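Local coordinates for glycoside Hydrolase (Bacteroides uniformis, PDB 5T9X), which probably cleaves agarose or related red-algal galactans as a family 16 glycoside hydrolase in a pathway of a human gut symbiont, at residues 74-82 against 110-120. Numbering follows the deposited sequence.
With NA (sodium ion), chain D.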
ATOM      1  N   ASP A  74      14.189  -1.097  -4.381  1.00 20.52           N
ATOM      2  CA  ASP A  74      14.196  -1.148  -5.841  1.00 21.40           C
ATOM      3  C   ASP A  74      13.876   0.214  -6.414  1.00 22.44           C
ATOM      4  O   ASP A  74      12.850   0.794  -6.069  1.00 23.14           O
ATOM      5  CB  ASP A  74      13.198  -2.200  -6.373  1.00 20.90           C
ATOM      6  CG  ASP A  74      13.563  -2.726  -7.794  1.00 21.88           C
ATOM      7  OD1 ASP A  74      14.286  -2.029  -8.554  1.00 21.30           O
ATOM      8  OD2 ASP A  74      13.123  -3.844  -8.170  1.00 22.43           O
ATOM      9  N   ASP A  75      14.748   0.708  -7.293  1.00 23.91           N
ATOM     10  CA  ASP A  75      14.483   1.928  -8.056  1.00 26.22           C
ATOM     11  C   ASP A  75      13.702   1.697  -9.372  1.00 26.25           C
ATOM     12  O   ASP A  75      13.335   2.659 -10.080  1.00 27.01           O
ATOM     13  CB  ASP A  75      15.776   2.719  -8.294  1.00 28.92           C
ATOM     14  CG  ASP A  75      16.776   2.018  -9.221  1.00 30.62           C
ATOM     15  OD1 ASP A  75      16.416   1.100  -9.996  1.00 34.10           O
ATOM     16  OD2 ASP A  75      17.951   2.432  -9.199  1.00 34.35           O
ATOM     17  N   PHE A  76      13.468   0.434  -9.706  1.00 26.22           N
ATOM     18  CA  PHE A  76      12.666   0.048 -10.856  1.00 27.66           C
ATOM     19  C   PHE A  76      13.135   0.621 -12.203  1.00 29.06           C
ATOM     20  O   PHE A  76      12.315   0.816 -13.085  1.00 30.55           O
ATOM     21  CB  PHE A  76      11.203   0.414 -10.613  1.00 26.39           C
ATOM     22  CG  PHE A  76      10.575  -0.307  -9.460  1.00 25.84           C
ATOM     23  CD1 PHE A  76      10.386  -1.695  -9.505  1.00 26.32           C
ATOM     24  CD2 PHE A  76      10.084   0.386  -8.374  1.00 25.01           C
ATOM     25  CE1 PHE A  76       9.766  -2.361  -8.462  1.00 24.98           C
ATOM     26  CE2 PHE A  76       9.470  -0.283  -7.327  1.00 24.49           C
ATOM     27  CZ  PHE A  76       9.328  -1.655  -7.363  1.00 24.50           C
ATOM     28  N   ASN A  77      14.436   0.877 -12.370  1.00 31.45           N
ATOM     29  CA  ASN A  77      14.967   1.441 -13.628  1.00 34.61           C
ATOM     30  C   ASN A  77      15.492   0.300 -14.515  1.00 34.67           C
ATOM     31  O   ASN A  77      16.701   0.087 -14.667  1.00 40.48           O
ATOM     32  CB  ASN A  77      16.024   2.546 -13.363  1.00 36.74           C
ATOM     33  CG  ASN A  77      15.439   3.786 -12.617  1.00 39.63           C
ATOM     34  OD1 ASN A  77      14.216   4.034 -12.584  1.00 38.63           O
ATOM     35  ND2 ASN A  77      16.330   4.577 -12.019  1.00 40.66           N
ATOM     36  N   TYR A  78      14.537  -0.458 -15.037  1.00 31.86           N
ATOM     37  CA  TYR A  78      14.757  -1.578 -15.946  1.00 29.63           C
ATOM     38  C   TYR A  78      13.422  -1.870 -16.642  1.00 30.89           C
ATOM     39  O   TYR A  78      12.428  -1.166 -16.416  1.00 32.26           O
ATOM     40  CB  TYR A  78      15.275  -2.816 -15.193  1.00 29.21           C
ATOM     41  CG  TYR A  78      14.435  -3.272 -14.000  1.00 28.77           C
ATOM     42  CD1 TYR A  78      13.271  -4.067 -14.175  1.00 28.59           C
ATOM     43  CD2 TYR A  78      14.816  -2.945 -12.701  1.00 26.47           C
ATOM     44  CE1 TYR A  78      12.512  -4.489 -13.073  1.00 28.44           C
ATOM     45  CE2 TYR A  78      14.069  -3.347 -11.603  1.00 27.10           C
ATOM     46  CZ  TYR A  78      12.916  -4.116 -11.777  1.00 27.79           C
ATOM     47  OH  TYR A  78      12.200  -4.517 -10.662  1.00 24.72           O
ATOM     48  N   THR A  79      13.393  -2.886 -17.495  1.00 32.92           N
ATOM     49  CA  THR A  79      12.180  -3.254 -18.224  1.00 33.43           C
ATOM     50  C   THR A  79      11.725  -4.617 -17.787  1.00 32.08           C
ATOM     51  O   THR A  79      12.550  -5.524 -17.647  1.00 30.56           O
ATOM     52  CB  THR A  79      12.416  -3.237 -19.745  1.00 35.50           C
ATOM     53  OG1 THR A  79      12.372  -1.882 -20.169  1.00 34.33           O
ATOM     54  CG2 THR A  79      11.302  -3.982 -20.530  1.00 39.49           C
ATOM     55  N   ALA A  80      10.420  -4.748 -17.555  1.00 32.46           N
ATOM     56  CA  ALA A  80       9.822  -6.060 -17.280  1.00 35.54           C
ATOM     57  C   ALA A  80       8.355  -6.110 -17.646  1.00 36.82           C
ATOM     58  O   ALA A  80       7.678  -5.094 -17.630  1.00 33.48           O
ATOM     59  CB  ALA A  80      10.008  -6.442 -15.813  1.00 35.34           C
ATOM     60  N   ASP A  81       7.890  -7.305 -18.004  1.00 43.00           N
ATOM     61  CA  ASP A  81       6.450  -7.632 -18.003  1.00 49.46           C
ATOM     62  C   ASP A  81       6.261  -9.111 -17.578  1.00 53.64           C
ATOM     63  O   ASP A  81       7.249  -9.750 -17.203  1.00 61.37           O
ATOM     64  CB  ASP A  81       5.784  -7.273 -19.339  1.00 50.08           C
ATOM     65  CG  ASP A  81       6.459  -7.909 -20.524  1.00 51.71           C
ATOM     66  OD1 ASP A  81       6.580  -9.161 -20.571  1.00 49.89           O
ATOM     67  OD2 ASP A  81       6.846  -7.132 -21.423  1.00 56.24           O
ATOM     68  N   SER A  82       5.022  -9.630 -17.577  1.00 57.48           N
ATOM     69  CA  SER A  82       4.746 -11.034 -17.157  1.00 58.75           C
ATOM     70  C   SER A  82       5.490 -12.122 -17.958  1.00 56.24           C
ATOM     71  O   SER A  82       5.831 -13.168 -17.398  1.00 46.23           O
ATOM     72  CB  SER A  82       3.240 -11.339 -17.171  1.00 59.93           C
ATOM     73  OG  SER A  82       2.709 -11.318 -18.488  1.00 60.50           O
ATOM     74  N   ARG A 110      -1.397 -11.479 -13.188  1.00 28.09           N
ATOM     75  CA  ARG A 110       0.056 -11.286 -13.336  1.00 29.38           C
ATOM     76  C   ARG A 110       0.408 -10.272 -14.442  1.00 30.36           C
ATOM     77  O   ARG A 110       1.297  -9.419 -14.273  1.00 28.98           O
ATOM     78  CB  ARG A 110       0.765 -12.623 -13.607  1.00 28.75           C
ATOM     79  CG  ARG A 110       0.728 -13.587 -12.440  1.00 29.08           C
ATOM     80  CD  ARG A 110       1.472 -14.876 -12.703  1.00 29.99           C
ATOM     81  NE  ARG A 110       1.284 -15.787 -11.580  1.00 31.48           N
ATOM     82  CZ  ARG A 110       1.941 -15.740 -10.416  1.00 33.43           C
ATOM     83  NH1 ARG A 110       2.869 -14.812 -10.165  1.00 33.44           N
ATOM     84  NH2 ARG A 110       1.654 -16.633  -9.471  1.00 34.63           N
ATOM     85  N   ASP A 111      -0.311 -10.356 -15.556  1.00 30.17           N
ATOM     86  CA  ASP A 111      -0.007  -9.508 -16.708  1.00 32.39           C
ATOM     87  C   ASP A 111      -0.441  -8.060 -16.547  1.00 29.74           C
ATOM     88  O   ASP A 111      -0.188  -7.271 -17.433  1.00 28.92           O
ATOM     89  CB  ASP A 111      -0.569 -10.121 -18.022  1.00 34.96           C
ATOM     90  CG  ASP A 111      -2.098 -10.075 -18.113  1.00 35.88           C
ATOM     91  OD1 ASP A 111      -2.771  -9.361 -17.345  1.00 36.39           O
ATOM     92  OD2 ASP A 111      -2.643 -10.764 -18.984  1.00 40.86           O
ATOM     93  N   HIS A 112      -1.101  -7.717 -15.439  1.00 29.25           N
ATOM     94  CA  HIS A 112      -1.387  -6.315 -15.106  1.00 27.64           C
ATOM     95  C   HIS A 112      -0.243  -5.643 -14.333  1.00 27.64           C
ATOM     96  O   HIS A 112      -0.386  -4.485 -13.918  1.00 28.28           O
ATOM     97  CB  HIS A 112      -2.732  -6.208 -14.375  1.00 26.41           C
ATOM     98  CG  HIS A 112      -3.898  -6.292 -15.302  1.00 27.10           C
ATOM     99  ND1 HIS A 112      -4.090  -7.357 -16.158  1.00 27.13           N
ATOM    100  CD2 HIS A 112      -4.903  -5.423 -15.556  1.00 26.86           C
ATOM    101  CE1 HIS A 112      -5.173  -7.149 -16.885  1.00 26.94           C
ATOM    102  NE2 HIS A 112      -5.684  -5.979 -16.543  1.00 26.60           N
ATOM    103  N   ILE A 113       0.877  -6.359 -14.148  1.00 26.61           N
ATOM    104  CA  ILE A 113       2.090  -5.809 -13.546  1.00 26.50           C
ATOM    105  C   ILE A 113       3.178  -5.631 -14.591  1.00 28.76           C
ATOM    106  O   ILE A 113       3.487  -6.569 -15.340  1.00 29.78           O
ATOM    107  CB  ILE A 113       2.677  -6.760 -12.504  1.00 24.82           C
ATOM    108  CG1 ILE A 113       1.669  -7.024 -11.394  1.00 26.58           C
ATOM    109  CG2 ILE A 113       4.006  -6.242 -11.964  1.00 25.05           C
ATOM    110  CD1 ILE A 113       1.174  -5.793 -10.671  1.00 28.15           C
ATOM    111  N   SER A 114       3.826  -4.468 -14.576  1.00 28.19           N
ATOM    112  CA  SER A 114       5.025  -4.282 -15.369  1.00 27.62           C
ATOM    113  C   SER A 114       5.925  -3.186 -14.821  1.00 28.12           C
ATOM    114  O   SER A 114       5.560  -2.441 -13.912  1.00 28.81           O
ATOM    115  CB  SER A 114       4.648  -3.983 -16.832  1.00 28.26           C
ATOM    116  OG  SER A 114       3.983  -2.731 -16.972  1.00 28.58           O
ATOM    117  N   VAL A 115       7.126  -3.125 -15.383  1.00 28.79           N
ATOM    118  CA  VAL A 115       8.100  -2.092 -15.081  1.00 28.24           C
ATOM    119  C   VAL A 115       8.601  -1.516 -16.408  1.00 28.62           C
ATOM    120  O   VAL A 115       9.043  -2.264 -17.293  1.00 26.79           O
ATOM    121  CB  VAL A 115       9.270  -2.648 -14.279  1.00 27.36           C
ATOM    122  CG1 VAL A 115      10.184  -1.515 -13.864  1.00 28.19           C
ATOM    123  CG2 VAL A 115       8.762  -3.398 -13.059  1.00 27.23           C
ATOM    124  N   SER A 116       8.491  -0.197 -16.533  1.00 29.16           N
ATOM    125  CA  SER A 116       8.953   0.544 -17.698  1.00 30.71           C
ATOM    126  C   SER A 116       8.991   2.031 -17.405  1.00 31.40           C
ATOM    127  O   SER A 116       8.208   2.531 -16.585  1.00 28.95           O
ATOM    128  CB  SER A 116       8.043   0.293 -18.902  1.00 31.77           C
ATOM    129  OG  SER A 116       6.864   1.055 -18.813  1.00 33.35           O
ATOM    130  N   ASP A 117       9.887   2.734 -18.099  1.00 35.35           N
ATOM    131  CA  ASP A 117      10.036   4.184 -17.951  1.00 38.86           C
ATOM    132  C   ASP A 117      10.369   4.606 -16.488  1.00 35.44           C
ATOM    133  O   ASP A 117       9.946   5.650 -15.998  1.00 36.99           O
ATOM    134  CB  ASP A 117       8.755   4.855 -18.457  1.00 46.96           C
ATOM    135  CG  ASP A 117       9.002   6.228 -19.040  1.00 58.55           C
ATOM    136  OD1 ASP A 117       9.384   6.300 -20.234  1.00 70.42           O
ATOM    137  OD2 ASP A 117       8.788   7.233 -18.316  1.00 65.96           O
ATOM    138  N   GLY A 118      11.125   3.767 -15.795  1.00 33.32           N
ATOM    139  CA  GLY A 118      11.531   4.028 -14.431  1.00 32.32           C
ATOM    140  C   GLY A 118      10.507   3.789 -13.319  1.00 33.92           C
ATOM    141  O   GLY A 118      10.795   4.175 -12.173  1.00 32.99           O
ATOM    142  N   CYS A 119       9.349   3.169 -13.618  1.00 31.79           N
ATOM    143  CA  CYS A 119       8.349   2.861 -12.602  1.00 32.18           C
ATOM    144  C   CYS A 119       7.799   1.449 -12.648  1.00 29.41           C
ATOM    145  O   CYS A 119       7.645   0.867 -13.710  1.00 27.87           O
ATOM    146  CB  CYS A 119       7.148   3.768 -12.747  1.00 35.85           C
ATOM    147  SG  CYS A 119       7.577   5.480 -12.542  1.00 47.00           S
ATOM    148  N   LEU A 120       7.451   0.945 -11.469  1.00 26.23           N
ATOM    149  CA  LEU A 120       6.519  -0.162 -11.331  1.00 24.54           C
ATOM    150  C   LEU A 120       5.150   0.381 -11.725  1.00 24.35           C
ATOM    151  O   LEU A 120       4.753   1.449 -11.281  1.00 23.24           O
ATOM    152  CB  LEU A 120       6.491  -0.638  -9.890  1.00 23.19           C
ATOM    153  CG  LEU A 120       5.489  -1.726  -9.565  1.00 22.78           C
ATOM    154  CD1 LEU A 120       5.787  -2.977 -10.373  1.00 22.87           C
ATOM    155  CD2 LEU A 120       5.521  -2.009  -8.076  1.00 23.33           C
TER
HETATM  156 NA    NA D 401      12.518   4.769 -10.697  1.00 11.86          NA
HETATM  157  O   HOH W   1       2.770  -7.655 -17.824  1.00 22.59           O
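The sodium ion ties together D75 O at 2.4 Å, G118 O at 2.4 Å and N77 OD1 at 2.6 Å, and E51 and D332 complete the shell. Here a cation joins loop 74-82 to a β-hairpin at the edge of an antiparallel sheet, consistent with the β-jelly-roll sandwich of family 16 enzymes. The hairpin reverses through a type I' turn from S116 to C119, which presents the carbonyl of G118 to the metal. G118 meets the loop with its backbone, its CA lying against N77 OD1. On the loop, D75 OD1 accepts from N77 N in an Asx turn that helps shape the metal-binding segment.

Beyond the ion, A80 and V115 form a single antiparallel hydrogen-bonded bridge: A80 N reaches V115 O at 2.9 Å, and V115 N returns an almost straight bond (170°) to A80 O, arriving from above the carbonyl plane.

Two aromatic rings add apolar contacts to these polar ones. With CG anti to its carbonyl carbon (chi1 -63°), F76 lays one ring face on L120, whose CB stands 3.8 Å from the ring centroid and almost on the normal; D74 CB covers the opposite face. Replacing F76 with an alanine would probably open a gap between L120 CB and D74 CB and deprive W92 of its ring neighbour. V115 CG1 lies over a face of the Y78 ring, 4.2 Å from its centroid, while Y78 OH donates to D74 OD2 at 2.7 Å, fixing the far end of the phenol; W92 NE1 shares that oxygen. Past the bridge the direct backbone bonds give way to a water, which accepts from S82 N and donates to D111 O and, at 2.8 Å, to I113 O.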